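PDB 2JHP: core protein VP4 from Bluetongue virus, which caps viral messenger RNA as a multifunctional enzyme of the virus core, with two bound S-adenosyl-L-homocysteine molecules consistent with methyl transfer as part of capping. Local coordinates for residues D184-S189 with L261-V266; E291-M296 with S301-K306. All coordinates share one frame; numbering follows the deposited sequence.

In the fold
Followed from the N terminus, the chain leaves helix 178-186, builds strands 192-196, 219-223 and 235-238 of a mixed sheet, and returns along strand 260-264, where interaction 1 closes a loop of 71 intervening residues. The next helix, 280-295, then leads through a six-residue connection into strand 302-308, and interaction 2 closes that short turn. The two contacts therefore lie in series, neither nested nor crossed, with their centres about 10 Å apart. They meet through neighbouring parallel strands: F262 O and W264 O each lie 2.8 Å from the backbone N of L304 and K306 respectively, both probable hydrogen bonds. Together they tie helices 178-186 and 280-295 to the two faces of one sheet.

Interaction 1: residues D184-S189 with L261-V266. With GUN (guanine), chain D; SAH (S-adenosyl-L-homocysteine), chain C.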
ATOM      1  N   ASP A 184      -9.371 -16.381   9.731  1.00 17.31           N
ATOM      2  CA  ASP A 184      -8.950 -15.119   9.116  1.00 17.03           C
ATOM      3  C   ASP A 184      -7.454 -14.842   9.127  1.00 13.26           C
ATOM      4  O   ASP A 184      -6.907 -14.408   8.110  1.00 14.41           O
ATOM      5  CB  ASP A 184      -9.656 -13.935   9.756  1.00 23.04           C
ATOM      6  CG  ASP A 184     -10.998 -13.675   9.160  1.00 21.15           C
ATOM      7  OD1 ASP A 184     -11.307 -14.264   8.106  1.00 23.46           O
ATOM      8  OD2 ASP A 184     -11.749 -12.875   9.758  1.00 24.94           O
ATOM      9  N   TYR A 185      -6.796 -15.055  10.275  1.00 -8.24           N
ATOM     10  CA  TYR A 185      -5.359 -14.820  10.356  1.00 23.99           C
ATOM     11  C   TYR A 185      -4.474 -16.032  10.025  1.00 15.97           C
ATOM     12  O   TYR A 185      -3.302 -15.869   9.708  1.00 24.84           O
ATOM     13  CB  TYR A 185      -4.991 -14.214  11.701  1.00 16.17           C
ATOM     14  CG  TYR A 185      -5.135 -15.140  12.876  1.00 13.23           C
ATOM     15  CD1 TYR A 185      -4.173 -16.109  13.149  1.00  8.84           C
ATOM     16  CD2 TYR A 185      -6.217 -15.025  13.745  1.00 36.30           C
ATOM     17  CE1 TYR A 185      -4.304 -16.957  14.239  1.00 21.71           C
ATOM     18  CE2 TYR A 185      -6.349 -15.857  14.833  1.00 13.45           C
ATOM     19  CZ  TYR A 185      -5.388 -16.821  15.078  1.00 23.24           C
ATOM     20  OH  TYR A 185      -5.511 -17.650  16.170  1.00 24.95           O
ATOM     21  N   ILE A 186      -5.005 -17.243  10.118  1.00 38.01           N
ATOM     22  CA  ILE A 186      -4.170 -18.409   9.844  1.00 11.30           C
ATOM     23  C   ILE A 186      -4.191 -18.812   8.367  1.00 45.86           C
ATOM     24  O   ILE A 186      -3.185 -19.277   7.853  1.00 12.57           O
ATOM     25  CB  ILE A 186      -4.502 -19.619  10.775  1.00 14.92           C
ATOM     26  CG1 ILE A 186      -3.343 -20.630  10.830  1.00 20.59           C
ATOM     27  CG2 ILE A 186      -5.807 -20.297  10.351  1.00 16.92           C
ATOM     28  CD1 ILE A 186      -2.077 -20.151  11.537  1.00-12.56           C
ATOM     29  N   VAL A 187      -5.327 -18.640   7.690  1.00 14.74           N
ATOM     30  CA  VAL A 187      -5.447 -19.034   6.278  1.00 10.55           C
ATOM     31  C   VAL A 187      -4.842 -17.964   5.367  1.00 16.14           C
ATOM     32  O   VAL A 187      -5.345 -16.843   5.298  1.00 20.80           O
ATOM     33  CB  VAL A 187      -6.918 -19.305   5.861  1.00 10.82           C
ATOM     34  CG1 VAL A 187      -7.011 -19.686   4.368  1.00 19.13           C
ATOM     35  CG2 VAL A 187      -7.554 -20.387   6.734  1.00  9.96           C
ATOM     36  N   TYR A 188      -3.754 -18.312   4.685  1.00  8.40           N
ATOM     37  CA  TYR A 188      -3.139 -17.415   3.681  1.00 -8.07           C
ATOM     38  C   TYR A 188      -2.469 -18.132   2.490  1.00  8.53           C
ATOM     39  O   TYR A 188      -2.785 -17.847   1.348  1.00 18.99           O
ATOM     40  CB  TYR A 188      -2.160 -16.420   4.326  1.00  9.62           C
ATOM     41  CG  TYR A 188      -1.360 -15.648   3.301  1.00  6.23           C
ATOM     42  CD1 TYR A 188      -1.980 -14.696   2.458  1.00-13.86           C
ATOM     43  CD2 TYR A 188       0.006 -15.870   3.142  1.00-11.41           C
ATOM     44  CE1 TYR A 188      -1.271 -13.995   1.513  1.00 47.67           C
ATOM     45  CE2 TYR A 188       0.728 -15.161   2.178  1.00 14.42           C
ATOM     46  CZ  TYR A 188       0.069 -14.229   1.376  1.00  4.84           C
ATOM     47  OH  TYR A 188       0.766 -13.515   0.429  1.00-10.74           O
ATOM     48  N   SER A 189      -1.533 -19.032   2.778  1.00 14.82           N
ATOM     49  CA  SER A 189      -0.733 -19.697   1.739  1.00 10.78           C
ATOM     50  C   SER A 189      -0.965 -21.193   1.624  1.00 11.94           C
ATOM     51  O   SER A 189      -0.500 -21.810   0.670  1.00 16.46           O
ATOM     52  CB  SER A 189       0.778 -19.410   1.898  1.00 12.27           C
ATOM     53  OG  SER A 189       1.335 -20.062   3.027  1.00 15.81           O
ATOM     54  N   LEU A 261      -1.831 -27.081   6.035  1.00 14.62           N
ATOM     55  CA  LEU A 261      -1.979 -26.531   7.389  1.00 10.46           C
ATOM     56  C   LEU A 261      -2.891 -27.410   8.239  1.00 17.35           C
ATOM     57  O   LEU A 261      -3.952 -27.846   7.782  1.00 14.66           O
ATOM     58  CB  LEU A 261      -2.523 -25.101   7.339  1.00  8.12           C
ATOM     59  CG  LEU A 261      -3.291 -24.488   8.515  1.00 13.42           C
ATOM     60  CD1 LEU A 261      -2.394 -24.223   9.709  1.00 11.78           C
ATOM     61  CD2 LEU A 261      -3.903 -23.199   8.008  1.00 10.54           C
ATOM     62  N   PHE A 262      -2.463 -27.646   9.476  1.00 20.37           N
ATOM     63  CA  PHE A 262      -3.158 -28.503  10.422  1.00 11.36           C
ATOM     64  C   PHE A 262      -3.878 -27.639  11.458  1.00 18.02           C
ATOM     65  O   PHE A 262      -3.243 -26.865  12.178  1.00 17.47           O
ATOM     66  CB  PHE A 262      -2.128 -29.424  11.087  1.00 12.67           C
ATOM     67  CG  PHE A 262      -2.708 -30.425  12.059  1.00  9.22           C
ATOM     68  CD1 PHE A 262      -3.145 -31.669  11.615  1.00 19.18           C
ATOM     69  CD2 PHE A 262      -2.770 -30.141  13.420  1.00 14.89           C
ATOM     70  CE1 PHE A 262      -3.665 -32.606  12.511  1.00 20.92           C
ATOM     71  CE2 PHE A 262      -3.283 -31.075  14.326  1.00 18.79           C
ATOM     72  CZ  PHE A 262      -3.733 -32.307  13.870  1.00  9.88           C
ATOM     73  N   ILE A 263      -5.205 -27.766  11.514  1.00 21.33           N
ATOM     74  CA  ILE A 263      -6.045 -26.996  12.444  1.00 11.07           C
ATOM     75  C   ILE A 263      -6.775 -27.938  13.418  1.00 15.96           C
ATOM     76  O   ILE A 263      -7.542 -28.804  12.986  1.00 11.34           O
ATOM     77  CB  ILE A 263      -7.072 -26.107  11.698  1.00 12.15           C
ATOM     78  CG1 ILE A 263      -6.360 -25.127  10.760  1.00 15.65           C
ATOM     79  CG2 ILE A 263      -7.944 -25.345  12.699  1.00 -9.81           C
ATOM     80  CD1 ILE A 263      -7.278 -24.125  10.067  1.00 10.89           C
ATOM     81  N   TRP A 264      -6.525 -27.757  14.722  1.00 14.07           N
ATOM     82  CA  TRP A 264      -7.063 -28.624  15.795  1.00 15.94           C
ATOM     83  C   TRP A 264      -7.901 -27.820  16.781  1.00 18.10           C
ATOM     84  O   TRP A 264      -7.381 -26.935  17.476  1.00 24.94           O
ATOM     85  CB  TRP A 264      -5.920 -29.336  16.531  1.00 21.48           C
ATOM     86  CG  TRP A 264      -6.318 -30.261  17.678  1.00 26.34           C
ATOM     87  CD1 TRP A 264      -6.608 -29.902  18.968  1.00  7.10           C
ATOM     88  CD2 TRP A 264      -6.408 -31.693  17.635  1.00 15.29           C
ATOM     89  NE1 TRP A 264      -6.885 -31.023  19.729  1.00 17.98           N
ATOM     90  CE2 TRP A 264      -6.766 -32.136  18.935  1.00-12.06           C
ATOM     91  CE3 TRP A 264      -6.223 -32.646  16.625  1.00 31.63           C
ATOM     92  CZ2 TRP A 264      -6.955 -33.483  19.238  1.00 54.76           C
ATOM     93  CZ3 TRP A 264      -6.405 -33.984  16.931  1.00 57.32           C
ATOM     94  CH2 TRP A 264      -6.771 -34.389  18.223  1.00  1.35           C
ATOM     95  N   ASP A 265      -9.198 -28.143  16.824  1.00 23.12           N
ATOM     96  CA  ASP A 265     -10.167 -27.472  17.699  1.00 18.69           C
ATOM     97  C   ASP A 265     -10.997 -28.480  18.486  1.00 24.65           C
ATOM     98  O   ASP A 265     -12.155 -28.225  18.836  1.00 14.94           O
ATOM     99  CB  ASP A 265     -11.077 -26.524  16.892  1.00 17.52           C
ATOM    100  CG  ASP A 265     -11.749 -25.465  17.766  1.00 24.46           C
ATOM    101  OD1 ASP A 265     -11.135 -25.017  18.763  1.00 28.22           O
ATOM    102  OD2 ASP A 265     -12.893 -25.077  17.461  1.00 13.87           O
ATOM    103  N   VAL A 266     -10.381 -29.619  18.781  1.00 23.39           N
ATOM    104  CA  VAL A 266     -11.035 -30.719  19.489  1.00 24.97           C
ATOM    105  C   VAL A 266     -11.408 -30.385  20.950  1.00 29.97           C
ATOM    106  O   VAL A 266     -10.585 -29.880  21.720  1.00 31.64           O
ATOM    107  CB  VAL A 266     -10.163 -32.001  19.400  1.00 21.21           C
ATOM    108  CG1 VAL A 266     -10.730 -33.135  20.234  1.00 10.28           C
ATOM    109  CG2 VAL A 266     -10.009 -32.425  17.947  1.00 13.93           C
TER
HETATM  110  N9  GUN D1647      -6.698  -7.349   8.456  1.00 27.86           N
HETATM  111  C8  GUN D1647      -6.804  -6.810   7.238  1.00 88.23           C
HETATM  112  N7  GUN D1647      -6.973  -7.778   6.335  1.00 42.40           N
HETATM  113  C5  GUN D1647      -6.980  -8.940   6.978  1.00 30.15           C
HETATM  114  C6  GUN D1647      -7.122 -10.255   6.544  1.00 41.97           C
HETATM  115  O6  GUN D1647      -7.278 -10.507   5.348  1.00 30.11           O
HETATM  116  N1  GUN D1647      -7.087 -11.282   7.502  1.00 19.21           N
HETATM  117  C2  GUN D1647      -6.902 -10.931   8.861  1.00 50.09           C
HETATM  118  N2  GUN D1647      -6.856 -11.876   9.782  1.00 30.84           N
HETATM  119  N3  GUN D1647      -6.772  -9.649   9.249  1.00 19.65           N
HETATM  120  C4  GUN D1647      -6.808  -8.664   8.335  1.00 42.87           C
HETATM  121  N   SAH C1646     -14.702 -25.810  15.339  1.00 23.02           N
HETATM  122  CA  SAH C1646     -16.096 -25.794  15.886  1.00 30.27           C
HETATM  123  CB  SAH C1646     -16.122 -25.729  17.416  1.00  5.58           C
HETATM  124  CG  SAH C1646     -15.473 -26.932  18.094  1.00 23.71           C
HETATM  125  SD  SAH C1646     -16.703 -27.956  18.927  1.00 38.74           S
HETATM  126  C   SAH C1646     -16.894 -24.645  15.279  1.00 31.49           C
HETATM  127  O   SAH C1646     -16.331 -23.639  14.843  1.00 32.51           O
HETATM  128  OXT SAH C1646     -18.121 -24.706  15.201  1.00 49.20           O
HETATM  129  C5' SAH C1646     -15.550 -29.301  19.263  1.00 20.83           C
HETATM  130  C4' SAH C1646     -15.896 -30.488  18.383  1.00 31.39           C
HETATM  131  O4' SAH C1646     -14.868 -31.444  18.410  1.00 26.03           O
HETATM  132  C3' SAH C1646     -17.153 -31.219  18.824  1.00 27.59           C
HETATM  133  O3' SAH C1646     -18.170 -30.899  17.910  1.00 22.62           O
HETATM  134  C2' SAH C1646     -16.797 -32.697  18.772  1.00  5.55           C
HETATM  135  O2' SAH C1646     -17.698 -33.413  17.963  1.00 49.50           O
HETATM  136  C1' SAH C1646     -15.442 -32.693  18.099  1.00 29.06           C
HETATM  137  N9  SAH C1646     -14.502 -33.751  18.499  1.00 46.31           N
HETATM  138  C8  SAH C1646     -14.288 -34.288  19.742  1.00 24.84           C
HETATM  139  N7  SAH C1646     -13.300 -35.208  19.638  1.00 57.23           N
HETATM  140  C5  SAH C1646     -12.877 -35.254  18.357  1.00 42.35           C
HETATM  141  C6  SAH C1646     -11.903 -36.004  17.704  1.00 54.30           C
HETATM  142  N6  SAH C1646     -11.175 -36.888  18.377  1.00 26.20           N
HETATM  143  N1  SAH C1646     -11.699 -35.825  16.347  1.00 19.24           N
HETATM  144  C2  SAH C1646     -12.452 -34.910  15.645  1.00 11.89           C
HETATM  145  N3  SAH C1646     -13.414 -34.167  16.303  1.00 44.99           N
HETATM  146  C4  SAH C1646     -13.623 -34.338  17.632  1.00 22.67           C
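I186 illustrates how the end of a helix meets a strand, here 260-264, through branched aliphatic groups. Its two branches divide the work: CG1 lies 3.9 Å from CD2 of L261, and CG2 lies 4.1 Å from CD1 of I263. CG1 is placed opposite the backbone N (chi1 -160°), which carries it to the fork of the leucine, while the extended I263 chain runs past I186 in the opposing direction. L390 of helix 380-391 also touches I186. The sheet has the 3-2-1-4-5-7-6 strand order of class I, Rossmann-like methyltransferases, and strand 260-264 is the fourth in sequence; L261 and I263 face helix 178-186, F262 and W264 the other side.

Both segments also bind ligands, guanine at the start of 184-189 and S-adenosyl-L-homocysteine at the end of 261-266. The carbonyl O of D184 accepts a pair of bonds from guanine, 3.0 Å from N2 and 3.2 Å from N1, the second more bent (140° against 153°). Beyond the strand, D265 OD2 accepts a bond from the amino N of S-adenosyl-L-homocysteine at 2.9 Å, and R337 forms a salt bridge with OD1. V266 CG2 lies over the centre of one face of the W264 indole, while CG1 is 3.4 Å from N7 of the adenine.

Interaction 2: residues E291-M296 with S301-K306; sequences EIAYEM and SSALIK
A293 and A303 meet methyl to methyl, CB to CB at 3.9 Å, a worked example of small residues bringing a helix close to a strand. The two CA atoms are 6.7 Å apart, the nearest such pair across the contact. I305, two residues further along the strand and on the same face, adds a lighter touch from its CD1, 4.3 Å from the A293 methyl. That carbon is folded back instead of extended (chi2 -69°), which turns the end of the isoleucine toward the helix. F262 of the neighbouring strand 260-264 packs against both A293 and I305, while M340 of strand 335-341 touches A303 and I305, so larger apolar groups flank the alanine pair.

The other side of helix 280-295 is quite different. E291, Y294 and E295 point off the sheet and are exposed, although E295 still touches K245. The last helical turn is held by its own backbone, with E295 N bonded to E291 O at 2.9 Å and M296 N to I292 O at 3.1 Å. M296 then leaves helical geometry, and the chain soon turns back into strand 302-308.

The unit is the beta-alpha-beta crossover of a Rossmann-like methyltransferase: strand 260-264, helix 280-295 and the parallel, adjacent strand 302-308. Between the helix and strand 302-308 the contact itself is purely apolar, without hydrogen bonds or ion pairs, so what it contributes is van der Waals contact and the burial of a little hydrocarbon, with nothing directional to fix it.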
ATOM      1  N   GLU A 291       0.895 -33.246  19.515  1.00 10.64           N
ATOM      2  CA  GLU A 291       1.649 -34.469  19.263  1.00 17.83           C
ATOM      3  C   GLU A 291       1.396 -35.022  17.861  1.00 25.19           C
ATOM      4  O   GLU A 291       2.333 -35.345  17.144  1.00 16.75           O
ATOM      5  CB  GLU A 291       1.296 -35.512  20.318  1.00  9.46           C
ATOM      6  CG  GLU A 291       1.858 -35.202  21.700  1.00 15.31           C
ATOM      7  CD  GLU A 291       1.353 -36.146  22.784  1.00  3.81           C
ATOM      8  OE1 GLU A 291       0.655 -37.143  22.456  1.00  7.30           O
ATOM      9  OE2 GLU A 291       1.659 -35.891  23.976  1.00 12.72           O
ATOM     10  N   ILE A 292       0.126 -35.113  17.471  1.00 16.80           N
ATOM     11  CA  ILE A 292      -0.243 -35.508  16.109  1.00 17.10           C
ATOM     12  C   ILE A 292       0.416 -34.597  15.074  1.00 15.38           C
ATOM     13  O   ILE A 292       0.952 -35.071  14.067  1.00 24.75           O
ATOM     14  CB  ILE A 292      -1.781 -35.568  15.935  1.00 11.02           C
ATOM     15  CG1 ILE A 292      -2.314 -36.835  16.629  1.00 10.03           C
ATOM     16  CG2 ILE A 292      -2.164 -35.554  14.455  1.00 25.34           C
ATOM     17  CD1 ILE A 292      -3.827 -36.974  16.688  1.00 16.82           C
ATOM     18  N   ALA A 293       0.399 -33.294  15.350  1.00 17.54           N
ATOM     19  CA  ALA A 293       1.009 -32.305  14.465  1.00 14.52           C
ATOM     20  C   ALA A 293       2.527 -32.495  14.377  1.00 16.87           C
ATOM     21  O   ALA A 293       3.089 -32.497  13.281  1.00 20.08           O
ATOM     22  CB  ALA A 293       0.647 -30.868  14.908  1.00  9.75           C
ATOM     23  N   TYR A 294       3.175 -32.655  15.533  1.00 23.32           N
ATOM     24  CA  TYR A 294       4.623 -32.864  15.594  1.00 19.04           C
ATOM     25  C   TYR A 294       5.040 -34.115  14.805  1.00 21.76           C
ATOM     26  O   TYR A 294       6.011 -34.068  14.054  1.00 19.83           O
ATOM     27  CB  TYR A 294       5.107 -32.936  17.053  1.00 15.69           C
ATOM     28  CG  TYR A 294       6.607 -32.785  17.232  1.00 20.20           C
ATOM     29  CD1 TYR A 294       7.204 -31.518  17.264  1.00 10.18           C
ATOM     30  CD2 TYR A 294       7.426 -33.898  17.377  1.00 21.23           C
ATOM     31  CE1 TYR A 294       8.573 -31.361  17.422  1.00 38.69           C
ATOM     32  CE2 TYR A 294       8.814 -33.757  17.541  1.00 -8.02           C
ATOM     33  CZ  TYR A 294       9.375 -32.478  17.562  1.00 15.91           C
ATOM     34  OH  TYR A 294      10.735 -32.316  17.722  1.00 40.01           O
ATOM     35  N   GLU A 295       4.293 -35.214  14.960  1.00 17.27           N
ATOM     36  CA  GLU A 295       4.555 -36.460  14.232  1.00 18.00           C
ATOM     37  C   GLU A 295       4.494 -36.205  12.742  1.00 21.93           C
ATOM     38  O   GLU A 295       5.248 -36.789  11.963  1.00 22.27           O
ATOM     39  CB  GLU A 295       3.514 -37.532  14.566  1.00 14.47           C
ATOM     40  CG  GLU A 295       3.471 -38.002  16.007  1.00 74.44           C
ATOM     41  CD  GLU A 295       2.287 -38.919  16.268  1.00 16.60           C
ATOM     42  OE1 GLU A 295       1.269 -38.445  16.823  1.00 53.58           O
ATOM     43  OE2 GLU A 295       2.369 -40.114  15.903  1.00 60.69           O
ATOM     44  N   MET A 296       3.579 -35.320  12.366  1.00 10.27           N
ATOM     45  CA  MET A 296       3.305 -35.013  10.981  1.00 13.67           C
ATOM     46  C   MET A 296       4.052 -33.781  10.461  1.00 16.40           C
ATOM     47  O   MET A 296       3.767 -33.287   9.367  1.00 15.99           O
ATOM     48  CB  MET A 296       1.807 -34.852  10.789  1.00 11.45           C
ATOM     49  CG  MET A 296       1.084 -36.156  10.609  1.00  4.14           C
ATOM     50  SD  MET A 296      -0.669 -35.845  10.442  1.00 23.29           S
ATOM     51  CE  MET A 296      -1.025 -37.015   9.161  1.00  5.06           C
ATOM     52  N   SER A 301       3.255 -27.429   6.799  1.00 -8.49           N
ATOM     53  CA  SER A 301       3.992 -26.169   6.997  1.00 -8.47           C
ATOM     54  C   SER A 301       3.775 -25.554   8.398  1.00  7.54           C
ATOM     55  O   SER A 301       4.669 -24.902   8.948  1.00 12.96           O
ATOM     56  CB  SER A 301       3.536 -25.147   5.971  1.00  9.50           C
ATOM     57  OG  SER A 301       2.227 -24.713   6.298  1.00 22.27           O
ATOM     58  N   SER A 302       2.576 -25.744   8.944  1.00 13.45           N
ATOM     59  CA  SER A 302       2.172 -25.057  10.162  1.00 11.73           C
ATOM     60  C   SER A 302       0.962 -25.708  10.809  1.00 21.07           C
ATOM     61  O   SER A 302       0.199 -26.412  10.153  1.00 22.89           O
ATOM     62  CB  SER A 302       1.866 -23.582   9.868  1.00 16.19           C
ATOM     63  OG  SER A 302       1.139 -23.439   8.655  1.00 15.86           O
ATOM     64  N   ALA A 303       0.794 -25.466  12.102  1.00 26.26           N
ATOM     65  CA  ALA A 303      -0.352 -25.979  12.832  1.00 19.24           C
ATOM     66  C   ALA A 303      -0.891 -24.913  13.766  1.00 27.05           C
ATOM     67  O   ALA A 303      -0.129 -24.111  14.319  1.00 20.14           O
ATOM     68  CB  ALA A 303       0.027 -27.227  13.612  1.00 18.12           C
ATOM     69  N   LEU A 304      -2.211 -24.894  13.920  1.00 15.35           N
ATOM     70  CA  LEU A 304      -2.841 -24.072  14.950  1.00 21.17           C
ATOM     71  C   LEU A 304      -3.680 -24.949  15.883  1.00 13.52           C
ATOM     72  O   LEU A 304      -4.698 -25.511  15.472  1.00 17.83           O
ATOM     73  CB  LEU A 304      -3.685 -22.962  14.323  1.00 11.54           C
ATOM     74  CG  LEU A 304      -3.980 -21.737  15.195  1.00 22.07           C
ATOM     75  CD1 LEU A 304      -2.719 -20.941  15.544  1.00 19.19           C
ATOM     76  CD2 LEU A 304      -4.962 -20.851  14.476  1.00 17.70           C
ATOM     77  N   ILE A 305      -3.238 -25.066  17.132  1.00 17.15           N
ATOM     78  CA  ILE A 305      -3.898 -25.939  18.107  1.00 16.82           C
ATOM     79  C   ILE A 305      -4.686 -25.174  19.189  1.00 20.14           C
ATOM     80  O   ILE A 305      -4.241 -24.138  19.697  1.00 16.17           O
ATOM     81  CB  ILE A 305      -2.874 -26.903  18.797  1.00 17.02           C
ATOM     82  CG1 ILE A 305      -1.816 -27.434  17.799  1.00 10.01           C
ATOM     83  CG2 ILE A 305      -3.600 -28.032  19.547  1.00 11.40           C
ATOM     84  CD1 ILE A 305      -2.325 -28.403  16.723  1.00 15.73           C
ATOM     85  N   LYS A 306      -5.857 -25.702  19.529  1.00 22.45           N
ATOM     86  CA  LYS A 306      -6.648 -25.218  20.657  1.00 19.17           C
ATOM     87  C   LYS A 306      -5.815 -25.268  21.936  1.00 29.13           C
ATOM     88  O   LYS A 306      -5.112 -26.248  22.186  1.00 24.70           O
ATOM     89  CB  LYS A 306      -7.891 -26.088  20.814  1.00 14.73           C
ATOM     90  CG  LYS A 306      -9.035 -25.449  21.563  1.00 14.12           C
ATOM     91  CD  LYS A 306     -10.030 -26.516  22.024  1.00 37.30           C
ATOM     92  CE  LYS A 306     -11.468 -26.032  21.932  1.00 48.98           C
ATOM     93  NZ  LYS A 306     -11.607 -24.638  22.415  1.00 19.11           N
TER